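Local structure of enolase from the environmental genome shotgun sequencing of the Sargasso Sea (2QGY) at the interface of chains A and B. The protein belongs to the mandelate racemase/muconate lactonizing enzyme family of the enolase superfamily and probably catalyses a magnesium-dependent reaction on a carboxylate substrate. Sequence-based numbering; all coordinates share one arbitrary frame. Chains: chain A/B, Enolase from the environmental genome shotgun sequencing of the Sargasso Sea.

The interface of chains A and B. Residues chain A 66, 93, 96-97, 101; chain B 59, 99-100.
This is part of the two-fold symmetric interface of the deposited two-chain assembly, where an arginine of chain B is buried against chain A and probably helps hold the two copies together by a stack and a backbone hydrogen bond. B:Arg59 lays its guanidinium flat over one face of the A:Phe101 ring, the two planes 9° apart, with NH1 3.6 Å from the ring centroid in a cation-pi contact. The ring is placed there by a first torsion that sets CG anti to the backbone N (chi1 179°). At the guanidinium edge, NH1 donates to the carbonyl O of A:His96 at 3.0 Å; the oxygen lies in the guanidinium plane, whereas NH1 stands 43° out of the carbonyl plane. B:Asp100 of the same chain fixes the rotation of the group side-on: NE reaches carboxylate OD1 through its syn lone pair at 2.7 Å, while NH2 pairs with OD2 as a salt bridge. OD2 also meets a water that bridges to A:Arg97 O and to the backbone N of A:Phe101, near the start of helix 99-120; that N lies 3.0 Å from the water oxygen. B:Arg59 CG packs 4.0 Å from A:Ile66 CG1, and the bends beyond it, at chi2 and chi3, swing the guanidinium over A:Phe101. Beyond the polar centre, B:Leu99 CD1 touches the A:His96 ring edge in plane, 3.4 Å from CD2. With its symmetry twin, this arginine-aspartate pair probably helps hold the two chains in register, if that pairing exists in solution.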
# COMPACT_ATOMS: atom_id res chain seq x y z
N ILE A 66 -8.33 4.01 -10.17
CA ILE A 66 -7.62 5.04 -9.42
C ILE A 66 -6.91 6.03 -10.34
O ILE A 66 -7.05 7.24 -10.15
CB ILE A 66 -6.63 4.41 -8.40
CG1 ILE A 66 -7.41 3.68 -7.31
CG2 ILE A 66 -5.74 5.50 -7.77
CD1 ILE A 66 -6.47 2.78 -6.45
N SER A 93 -3.38 12.36 -0.84
CA SER A 93 -3.12 11.03 -0.27
C SER A 93 -2.99 11.05 1.25
O SER A 93 -3.26 10.04 1.90
CB SER A 93 -1.89 10.37 -0.89
OG SER A 93 -0.72 11.11 -0.65
N HIS A 96 -1.54 8.12 3.10
CA HIS A 96 -2.07 6.80 2.80
C HIS A 96 -1.43 6.30 1.51
O HIS A 96 -1.68 6.84 0.44
CB HIS A 96 -3.57 6.87 2.61
CG HIS A 96 -4.32 7.27 3.85
ND1 HIS A 96 -4.95 8.49 3.98
CD2 HIS A 96 -4.57 6.59 4.99
CE1 HIS A 96 -5.54 8.56 5.16
NE2 HIS A 96 -5.33 7.42 5.79
N ARG A 97 -0.57 5.30 1.61
CA ARG A 97 0.23 4.91 0.45
C ARG A 97 -0.18 3.54 -0.09
O ARG A 97 -1.37 3.29 -0.30
CB ARG A 97 1.73 4.98 0.78
CG ARG A 97 2.24 6.38 1.07
CD ARG A 97 3.76 6.39 1.31
NE ARG A 97 4.13 5.74 2.56
CZ ARG A 97 4.29 6.37 3.74
NH1 ARG A 97 4.61 5.68 4.82
NH2 ARG A 97 4.14 7.69 3.83
N PHE A 101 -1.74 2.29 -5.08
CA PHE A 101 -1.84 3.73 -5.28
C PHE A 101 -0.56 4.27 -5.94
O PHE A 101 -0.62 5.09 -6.86
CB PHE A 101 -2.12 4.43 -3.95
CG PHE A 101 -2.22 5.92 -4.06
CD1 PHE A 101 -3.37 6.52 -4.61
CD2 PHE A 101 -1.20 6.73 -3.60
CE1 PHE A 101 -3.46 7.91 -4.71
CE2 PHE A 101 -1.31 8.11 -3.69
CZ PHE A 101 -2.44 8.69 -4.24
N ARG B 59 -10.00 6.77 -4.08
CA ARG B 59 -9.72 5.36 -4.27
C ARG B 59 -10.91 4.47 -3.91
O ARG B 59 -10.81 3.23 -3.99
CB ARG B 59 -8.49 5.03 -3.41
CG ARG B 59 -7.27 5.80 -3.90
CD ARG B 59 -6.49 6.40 -2.73
NE ARG B 59 -5.61 5.41 -2.11
CZ ARG B 59 -4.53 5.73 -1.38
NH1 ARG B 59 -4.21 6.99 -1.13
NH2 ARG B 59 -3.78 4.76 -0.89
N LEU B 99 -2.60 -0.13 1.46
CA LEU B 99 -3.84 0.13 2.20
C LEU B 99 -5.09 -0.12 1.40
O LEU B 99 -6.08 -0.61 1.96
CB LEU B 99 -3.92 1.57 2.71
CG LEU B 99 -3.06 2.00 3.88
CD1 LEU B 99 -3.61 3.37 4.37
CD2 LEU B 99 -3.10 0.96 5.03
N ASP B 100 -5.07 0.21 0.11
CA ASP B 100 -6.25 -0.04 -0.71
C ASP B 100 -6.62 -1.53 -0.77
O ASP B 100 -7.79 -1.90 -0.60
CB ASP B 100 -6.08 0.56 -2.11
CG ASP B 100 -5.66 2.02 -2.05
OD1 ASP B 100 -6.57 2.86 -2.22
OD2 ASP B 100 -4.46 2.32 -1.83
O HOH W 1 -2.30 1.29 -2.36